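Local coordinates for protein interleukin-1beta (Gallus gallus, PDB 2WRY) that probably acts as a secreted inflammatory cytokine of the interleukin-1 family by binding the interleukin-1 receptor, at residues K20-L24 and S41-R45; K75-S79 and L91-M97; G130-C134 and G144-P149. All coordinates share one frame; numbering follows the deposited sequence.

Interaction 1 of 3, residues K20-L24 and S41-R45; sequences KCFVL and SQKVR
Phe22 meets Val44 through its CB alone, 3.9 Å from Val44 CB; segment 41-45 reaches neither face nor edge of the Phe22 ring. With chi1 at -66°, CG stands beside the backbone N and the ring is carried off from Val44. The flat group that matters here is the Phe22 carbonyl. Val44 N donates to Phe22 O at 2.8 Å, nearly straight at the hydrogen but tilted 29° from the carbonyl plane. Val44 CG2 spans two successive peptides, 3.7 Å from both Phe22 O and Leu24 N, while nearer the start of the strand the CG and CD methylenes of Lys43 run past Cys21, with CD 4.0 Å from Cys21 CB.

Two waters bridge the backbones next to this direct bond: one links Phe22 N to Val44 O, and the other takes the proton of Leu24 N, at 2.8 Å, and donates to Gln42 O. The segments run 103° apart end to end, so one direct backbone bond and two waters join them, not a ladder of strand pairs. In the beta-trefoil of this C-terminal cytokine part, the contact sets the loop leading into strand 45-53 against strand 21-26, which pairs with strand 29-33; Phe15 of strand 4-16 packs on Cys21 and Lys43.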
loop_
_atom_site.group_PDB
_atom_site.type_symbol
_atom_site.label_atom_id
_atom_site.label_comp_id
_atom_site.label_asym_id
_atom_site.label_seq_id
_atom_site.Cartn_x
_atom_site.Cartn_y
_atom_site.Cartn_z
ATOM N N LYS A 20 8.773 3.336 11.084
ATOM C CA LYS A 20 9.169 2.095 10.425
ATOM C C LYS A 20 9.086 2.265 8.896
ATOM O O LYS A 20 8.189 2.938 8.377
ATOM C CB LYS A 20 8.301 0.917 10.885
ATOM C CG LYS A 20 8.390 0.696 12.372
ATOM C CD LYS A 20 7.969 -0.712 12.819
ATOM C CE LYS A 20 6.520 -1.062 12.421
ATOM N NZ LYS A 20 5.517 -0.171 13.103
ATOM N N CYS A 21 10.049 1.695 8.172
ATOM C CA CYS A 21 9.945 1.658 6.713
ATOM C C CYS A 21 9.635 0.245 6.282
ATOM O O CYS A 21 9.643 -0.678 7.101
ATOM C CB CYS A 21 11.232 2.111 6.042
ATOM S SG CYS A 21 12.644 1.126 6.448
ATOM N N PHE A 22 9.382 0.103 4.982
ATOM C CA PHE A 22 9.096 -1.214 4.381
ATOM C C PHE A 22 10.385 -1.818 3.800
ATOM O O PHE A 22 11.211 -1.114 3.186
ATOM C CB PHE A 22 8.091 -1.089 3.235
ATOM C CG PHE A 22 6.703 -0.643 3.630
ATOM C CD1 PHE A 22 6.286 -0.592 4.964
ATOM C CD2 PHE A 22 5.813 -0.265 2.630
ATOM C CE1 PHE A 22 4.972 -0.166 5.274
ATOM C CE2 PHE A 22 4.506 0.134 2.918
ATOM C CZ PHE A 22 4.084 0.189 4.250
ATOM N N VAL A 23 10.552 -3.119 3.997
ATOM C CA VAL A 23 11.542 -3.886 3.220
ATOM C C VAL A 23 10.863 -5.093 2.606
ATOM O O VAL A 23 9.874 -5.579 3.156
ATOM C CB VAL A 23 12.820 -4.313 4.031
ATOM C CG1 VAL A 23 13.509 -3.099 4.665
ATOM C CG2 VAL A 23 12.532 -5.425 5.051
ATOM N N LEU A 24 11.401 -5.586 1.485
ATOM C CA LEU A 24 10.845 -6.778 0.845
ATOM C C LEU A 24 11.528 -8.010 1.430
ATOM O O LEU A 24 12.662 -8.340 1.069
ATOM C CB LEU A 24 10.976 -6.690 -0.687
ATOM C CG LEU A 24 10.224 -7.752 -1.475
ATOM C CD1 LEU A 24 8.718 -7.612 -1.255
ATOM C CD2 LEU A 24 10.553 -7.666 -2.961
ATOM N N SER A 41 19.856 -4.744 3.940
ATOM C CA SER A 41 18.416 -4.577 3.667
ATOM C C SER A 41 18.133 -3.243 3.008
ATOM O O SER A 41 18.612 -2.207 3.464
ATOM C CB SER A 41 17.602 -4.693 4.956
ATOM O OG SER A 41 17.764 -5.974 5.507
ATOM N N GLN A 42 17.368 -3.284 1.919
ATOM C CA GLN A 42 17.152 -2.113 1.093
ATOM C C GLN A 42 15.722 -1.605 1.259
ATOM O O GLN A 42 14.751 -2.341 1.018
ATOM C CB GLN A 42 17.476 -2.417 -0.375
ATOM C CG GLN A 42 18.965 -2.695 -0.554
ATOM C CD GLN A 42 19.357 -3.205 -1.934
ATOM O OE1 GLN A 42 18.557 -3.225 -2.865
ATOM N NE2 GLN A 42 20.624 -3.599 -2.070
ATOM N N LYS A 43 15.617 -0.350 1.678
ATOM C CA LYS A 43 14.320 0.292 1.899
ATOM C C LYS A 43 13.487 0.336 0.622
ATOM O O LYS A 43 13.983 0.677 -0.454
ATOM C CB LYS A 43 14.577 1.713 2.436
ATOM C CG LYS A 43 13.384 2.576 2.586
ATOM C CD LYS A 43 13.753 3.812 3.388
ATOM C CE LYS A 43 14.442 4.839 2.532
ATOM N NZ LYS A 43 14.352 6.139 3.225
ATOM N N VAL A 44 12.214 -0.013 0.761
ATOM C CA VAL A 44 11.281 0.018 -0.334
ATOM C C VAL A 44 10.753 1.438 -0.573
ATOM O O VAL A 44 10.385 2.122 0.379
ATOM C CB VAL A 44 10.137 -0.995 -0.064
ATOM C CG1 VAL A 44 8.908 -0.682 -0.906
ATOM C CG2 VAL A 44 10.654 -2.423 -0.273
ATOM N N ARG A 45 10.760 1.877 -1.833
ATOM C CA ARG A 45 10.039 3.089 -2.236
ATOM C C ARG A 45 8.807 2.641 -3.004
ATOM O O ARG A 45 8.774 1.514 -3.539
ATOM C CB ARG A 45 10.893 4.005 -3.119
ATOM C CG ARG A 45 12.002 4.680 -2.339
ATOM C CD ARG A 45 12.126 6.154 -2.700
ATOM N NE ARG A 45 12.420 6.433 -4.102
ATOM C CZ ARG A 45 12.181 7.598 -4.712
ATOM N NH1 ARG A 45 11.626 8.622 -4.055
ATOM N NH2 ARG A 45 12.501 7.738 -5.994
HETATM O O HOH W 1 9.670 2.165 3.117
HETATM O O HOH W 2 13.859 -4.723 0.397
#

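Interaction 2 of 3, residues K75-S79 and L91-M97; sequences KLYMS and LEEADVM
Tyr77 gives up more surface here than any other residue, and its ring meets the chain that turns beyond strand 86-93. Ala94 O sits at the edge of the ring, in the ring plane, 3.6 Å from CD2. Further out, the Tyr77 and Val96 side chains slant across one another, OH 3.6 Å from Val96 CG2, and Met97 CE comes up to the inner end of the ring. The chain after Glu93 thus bends round the tyrosine.

Leu91 lies on the other face of the hairpin, side by side with Met78 and pointing the same way; its CD2 is 3.9 Å from Met78 CG. Its CD1 approaches Leu76 CD1 more loosely, at 4.3 Å. Leu76 also lays CD2 against the backbone of Glu93, 3.6 Å from its N.

Between the two faces, the backbones of Tyr77 and Glu92 form an antiparallel hydrogen-bonded pair, N to O at 2.9 Å in both directions. The Glu92 side chain, extended beyond CG, reaches Ser79, whose OG donates to OE1 at 2.7 Å, on the anti side and 26° out of the carboxylate plane. Arg107 NE and Gln90 NE2 grip the same oxygen, so three donors hold it, which probably stabilises the charged form of the carboxylate.

Phe108 packs against Tyr77, Glu92 and Met97, and Leu30 of strand 29-33 against Met78 and Leu91. The hairpin 76-83/86-93 is part of the beta-trefoil, joined to its neighbour strand 66-71 through 76-83.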
loop_
_atom_site.group_PDB
_atom_site.type_symbol
_atom_site.label_atom_id
_atom_site.label_comp_id
_atom_site.label_asym_id
_atom_site.label_seq_id
_atom_site.Cartn_x
_atom_site.Cartn_y
_atom_site.Cartn_z
ATOM N N LYS A 75 9.199 -4.740 -9.632
ATOM C CA LYS A 75 8.230 -5.161 -10.653
ATOM C C LYS A 75 7.004 -5.859 -10.020
ATOM O O LYS A 75 6.409 -6.794 -10.583
ATOM C CB LYS A 75 8.957 -6.006 -11.739
ATOM C CG LYS A 75 9.971 -5.197 -12.636
ATOM C CD LYS A 75 11.279 -4.853 -11.924
ATOM C CE LYS A 75 12.327 -4.334 -12.896
ATOM N NZ LYS A 75 13.573 -3.947 -12.171
ATOM N N LEU A 76 6.617 -5.356 -8.845
ATOM C CA LEU A 76 5.476 -5.883 -8.096
ATOM C C LEU A 76 4.479 -4.755 -7.876
ATOM O O LEU A 76 4.879 -3.600 -7.755
ATOM C CB LEU A 76 5.926 -6.382 -6.721
ATOM C CG LEU A 76 6.904 -7.577 -6.675
ATOM C CD1 LEU A 76 7.488 -7.788 -5.280
ATOM C CD2 LEU A 76 6.228 -8.888 -7.159
ATOM N N TYR A 77 3.190 -5.109 -7.806
ATOM C CA TYR A 77 2.154 -4.209 -7.275
ATOM C C TYR A 77 1.435 -4.848 -6.090
ATOM O O TYR A 77 1.281 -6.074 -6.052
ATOM C CB TYR A 77 1.139 -3.814 -8.354
ATOM C CG TYR A 77 1.649 -2.705 -9.247
ATOM C CD1 TYR A 77 1.326 -1.368 -8.979
ATOM C CD2 TYR A 77 2.483 -2.969 -10.335
ATOM C CE1 TYR A 77 1.784 -0.343 -9.774
ATOM C CE2 TYR A 77 2.943 -1.939 -11.149
ATOM C CZ TYR A 77 2.596 -0.620 -10.847
ATOM O OH TYR A 77 3.063 0.430 -11.589
ATOM N N MET A 78 1.029 -4.017 -5.111
ATOM C CA MET A 78 0.228 -4.511 -3.975
ATOM C C MET A 78 -1.175 -4.832 -4.449
ATOM O O MET A 78 -1.723 -4.134 -5.305
ATOM C CB MET A 78 0.122 -3.440 -2.885
ATOM C CG MET A 78 1.465 -3.002 -2.382
ATOM S SD MET A 78 1.201 -2.109 -0.830
ATOM C CE MET A 78 1.517 -3.384 0.339
ATOM N N SER A 79 -1.784 -5.842 -3.852
ATOM C CA SER A 79 -3.210 -6.120 -4.145
ATOM C C SER A 79 -3.897 -6.669 -2.906
ATOM O O SER A 79 -3.244 -7.208 -2.031
ATOM C CB SER A 79 -3.344 -7.120 -5.307
ATOM O OG SER A 79 -2.851 -8.376 -4.905
ATOM N N LEU A 91 1.476 -9.286 -2.742
ATOM C CA LEU A 91 2.280 -8.608 -3.733
ATOM C C LEU A 91 2.258 -9.504 -4.956
ATOM O O LEU A 91 2.489 -10.717 -4.860
ATOM C CB LEU A 91 3.716 -8.467 -3.256
ATOM C CG LEU A 91 3.933 -7.777 -1.910
ATOM C CD1 LEU A 91 5.413 -7.830 -1.529
ATOM C CD2 LEU A 91 3.442 -6.322 -1.967
ATOM N N GLU A 92 1.971 -8.903 -6.094
ATOM C CA GLU A 92 1.859 -9.651 -7.340
ATOM C C GLU A 92 2.795 -9.097 -8.382
ATOM O O GLU A 92 2.960 -7.886 -8.488
ATOM C CB GLU A 92 0.422 -9.546 -7.900
ATOM C CG GLU A 92 -0.656 -10.126 -7.027
ATOM C CD GLU A 92 -1.999 -10.201 -7.737
ATOM O OE1 GLU A 92 -3.038 -10.057 -7.056
ATOM O OE2 GLU A 92 -2.024 -10.453 -8.969
ATOM N N GLU A 93 3.421 -10.001 -9.149
ATOM C CA GLU A 93 4.125 -9.590 -10.339
ATOM C C GLU A 93 3.060 -9.091 -11.288
ATOM O O GLU A 93 2.156 -9.846 -11.700
ATOM C CB GLU A 93 4.883 -10.773 -10.963
ATOM C CG GLU A 93 6.045 -11.263 -10.135
ATOM C CD GLU A 93 6.647 -12.533 -10.703
ATOM O OE1 GLU A 93 7.121 -12.489 -11.851
ATOM O OE2 GLU A 93 6.637 -13.571 -10.000
ATOM N N ALA A 94 3.119 -7.814 -11.615
ATOM C CA ALA A 94 2.145 -7.244 -12.533
ATOM C C ALA A 94 2.837 -6.118 -13.236
ATOM O O ALA A 94 3.660 -5.414 -12.638
ATOM C CB ALA A 94 0.885 -6.738 -11.794
ATOM N N ASP A 95 2.525 -5.978 -14.515
ATOM C CA ASP A 95 2.973 -4.814 -15.285
ATOM C C ASP A 95 2.069 -3.613 -15.015
ATOM O O ASP A 95 1.059 -3.724 -14.297
ATOM C CB ASP A 95 3.049 -5.188 -16.760
ATOM C CG ASP A 95 4.049 -6.320 -17.007
ATOM O OD1 ASP A 95 5.229 -6.153 -16.620
ATOM O OD2 ASP A 95 3.663 -7.380 -17.541
ATOM N N VAL A 96 2.453 -2.447 -15.530
ATOM C CA VAL A 96 1.681 -1.242 -15.280
ATOM C C VAL A 96 0.369 -1.340 -16.035
ATOM O O VAL A 96 0.353 -1.643 -17.228
ATOM C CB VAL A 96 2.453 0.025 -15.685
ATOM C CG1 VAL A 96 1.674 1.281 -15.244
ATOM C CG2 VAL A 96 3.843 0.015 -15.084
ATOM N N MET A 97 -0.730 -1.105 -15.328
ATOM C CA MET A 97 -2.070 -1.295 -15.874
ATOM C C MET A 97 -2.692 0.027 -16.297
ATOM O O MET A 97 -2.883 0.940 -15.498
ATOM C CB MET A 97 -2.937 -2.033 -14.852
ATOM C CG MET A 97 -2.531 -3.495 -14.719
ATOM S SD MET A 97 -3.019 -4.195 -13.151
ATOM C CE MET A 97 -1.737 -3.527 -12.062
#

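Interaction 3 of 3, residues G130-C134 and G144-P149; sequences GWFIC and GITNQP
A short two-stranded antiparallel ribbon of the beta-trefoil, 132-134 against 144-146, is laced together at Phe132-Thr146 and Cys134-Gly144, both hydrogen-bonded pairs. Phe132 N gives to Thr146 O at 2.8 Å, and Cys134 and Gly144 exchange two bonds, Cys134 N to Gly144 O and Gly144 N to Cys134 O.

Beyond the ribbon the strands' continuations stay in touch through flat groups. The Asn147 amide stacks on one face of the Trp131 indole, the planes 28° apart, and Asn147 CB lies 3.8 Å from the centroid of the five-membered ring as a CH-pi contact. A chi1 of 55° on Asn147 tucks CG between its backbone N and carbonyl carbon, which brings ND2 to 3.3 Å from Trp131 CZ2. The edge of the indole is met in plane by Ile145 O.

On the face that carries Phe132, Cys134 and Thr146, Pro149 lies slantwise against Phe132, its CG 3.6 Å from Phe132 CD2, and makes an off-centre CH-pi contact through CB. Cys134 SG rests 3.6 Å from Thr146 CG2. Thr146 OG1 accepts from Gln148 N at 2.9 Å, an ST turn, which probably helps direct the chain so that Pro149 meets the ring, while a water donates to both Gly130 O and Asn147 O.

Arg122 of strand 120-125 adds a cation-pi contact to Phe132. Chemically, then, backbone bonds fix the pairing, whereas CH groups and an amide over the Trp131 face, and a proline off-centre on Phe132, hold the ends beyond the ribbon together at the surface.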
loop_
_atom_site.group_PDB
_atom_site.type_symbol
_atom_site.label_atom_id
_atom_site.label_comp_id
_atom_site.label_asym_id
_atom_site.label_seq_id
_atom_site.Cartn_x
_atom_site.Cartn_y
_atom_site.Cartn_z
ATOM N N GLY A 130 -13.271 -0.380 3.671
ATOM C CA GLY A 130 -13.190 -0.543 5.116
ATOM C C GLY A 130 -11.924 -1.216 5.587
ATOM O O GLY A 130 -11.649 -1.256 6.794
ATOM N N TRP A 131 -11.124 -1.714 4.632
ATOM C CA TRP A 131 -9.821 -2.323 4.929
ATOM C C TRP A 131 -8.681 -1.415 4.500
ATOM O O TRP A 131 -8.715 -0.820 3.411
ATOM C CB TRP A 131 -9.698 -3.700 4.257
ATOM C CG TRP A 131 -10.639 -4.667 4.918
ATOM C CD1 TRP A 131 -12.013 -4.713 4.795
ATOM C CD2 TRP A 131 -10.276 -5.730 5.799
ATOM N NE1 TRP A 131 -12.522 -5.735 5.576
ATOM C CE2 TRP A 131 -11.470 -6.373 6.197
ATOM C CE3 TRP A 131 -9.058 -6.194 6.297
ATOM C CZ2 TRP A 131 -11.470 -7.451 7.082
ATOM C CZ3 TRP A 131 -9.048 -7.227 7.182
ATOM C CH2 TRP A 131 -10.258 -7.876 7.557
ATOM N N PHE A 132 -7.719 -1.293 5.397
ATOM C CA PHE A 132 -6.623 -0.349 5.250
ATOM C C PHE A 132 -5.278 -1.012 5.397
ATOM O O PHE A 132 -5.108 -1.945 6.195
ATOM C CB PHE A 132 -6.719 0.750 6.328
ATOM C CG PHE A 132 -7.939 1.624 6.227
ATOM C CD1 PHE A 132 -7.854 2.910 5.731
ATOM C CD2 PHE A 132 -9.184 1.166 6.674
ATOM C CE1 PHE A 132 -9.001 3.724 5.635
ATOM C CE2 PHE A 132 -10.317 1.996 6.600
ATOM C CZ PHE A 132 -10.214 3.269 6.101
ATOM N N ILE A 133 -4.303 -0.523 4.628
ATOM C CA ILE A 133 -2.948 -1.064 4.734
ATOM C C ILE A 133 -2.376 -0.732 6.111
ATOM O O ILE A 133 -2.441 0.428 6.563
ATOM C CB ILE A 133 -1.999 -0.512 3.643
ATOM C CG1 ILE A 133 -2.533 -0.843 2.239
ATOM C CG2 ILE A 133 -0.571 -1.055 3.889
ATOM C CD1 ILE A 133 -1.662 -0.316 1.129
ATOM N N CYS A 134 -1.857 -1.737 6.794
ATOM C CA CYS A 134 -1.368 -1.512 8.156
ATOM C C CYS A 134 -0.067 -2.216 8.473
ATOM O O CYS A 134 0.316 -3.199 7.842
ATOM C CB CYS A 134 -2.423 -1.918 9.200
ATOM S SG CYS A 134 -2.767 -3.692 9.182
ATOM N N GLY A 144 0.171 -5.731 6.286
ATOM C CA GLY A 144 -1.125 -6.373 5.979
ATOM C C GLY A 144 -2.242 -5.384 5.768
ATOM O O GLY A 144 -1.982 -4.222 5.467
ATOM N N ILE A 145 -3.478 -5.879 5.866
ATOM C CA ILE A 145 -4.665 -5.023 5.863
ATOM C C ILE A 145 -5.525 -5.315 7.090
ATOM O O ILE A 145 -5.485 -6.420 7.687
ATOM C CB ILE A 145 -5.539 -5.100 4.562
ATOM C CG1 ILE A 145 -5.848 -6.548 4.187
ATOM C CG2 ILE A 145 -4.826 -4.345 3.417
ATOM C CD1 ILE A 145 -6.846 -6.672 3.060
ATOM N N THR A 146 -6.265 -4.297 7.483
ATOM C CA THR A 146 -7.097 -4.376 8.685
ATOM C C THR A 146 -8.392 -3.592 8.501
ATOM O O THR A 146 -8.401 -2.546 7.846
ATOM C CB THR A 146 -6.371 -3.763 9.934
ATOM O OG1 THR A 146 -7.204 -3.902 11.095
ATOM C CG2 THR A 146 -6.038 -2.280 9.734
ATOM N N ASN A 147 -9.476 -4.097 9.110
ATOM C CA ASN A 147 -10.765 -3.338 9.185
ATOM C C ASN A 147 -10.836 -2.526 10.536
ATOM O O ASN A 147 -11.891 -1.977 10.899
ATOM C CB ASN A 147 -12.017 -4.126 8.918
ATOM C CG ASN A 147 -12.170 -5.359 9.819
ATOM O OD1 ASN A 147 -11.275 -5.569 10.729
ATOM N ND2 ASN A 147 -13.260 -6.183 9.597
ATOM N N GLN A 148 -9.734 -2.519 11.274
ATOM C CA GLN A 148 -9.637 -1.703 12.492
ATOM C C GLN A 148 -8.380 -0.774 12.391
ATOM O O GLN A 148 -7.443 -0.944 13.163
ATOM C CB GLN A 148 -9.524 -2.594 13.730
ATOM C CG GLN A 148 -10.741 -3.527 13.965
ATOM C CD GLN A 148 -10.584 -4.274 15.265
ATOM O OE1 GLN A 148 -9.676 -5.071 15.426
ATOM N NE2 GLN A 148 -11.442 -3.979 16.211
ATOM N N PRO A 149 -8.378 0.150 11.420
ATOM C CA PRO A 149 -7.149 0.964 11.159
ATOM C C PRO A 149 -6.708 1.734 12.406
ATOM O O PRO A 149 -7.507 2.408 13.028
ATOM C CB PRO A 149 -7.604 1.927 10.051
ATOM C CG PRO A 149 -9.155 1.959 10.161
ATOM C CD PRO A 149 -9.476 0.524 10.508
HETATM O O HOH W 3 -13.230 -0.425 8.892
#

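From the N terminus, the three contacts follow in series, none nested in or crossing another. Interaction 1 closes the excursion through strand 29-33, bringing the approach to strand 45-53 back to strand 21-26. Interaction 2 then closes the hairpin 76-83/86-93 at its open end, and interaction 3 closes the loop that carries strand 141-142. Their side chains meet inside the trefoil: Leu24 of interaction 1 packs on Leu76 and Leu91 of interaction 2, and Met78 SD lies 3.9 Å from Ile133 CD1 of interaction 3. Interactions 1 and 3 do not touch each other; interaction 2 touches both.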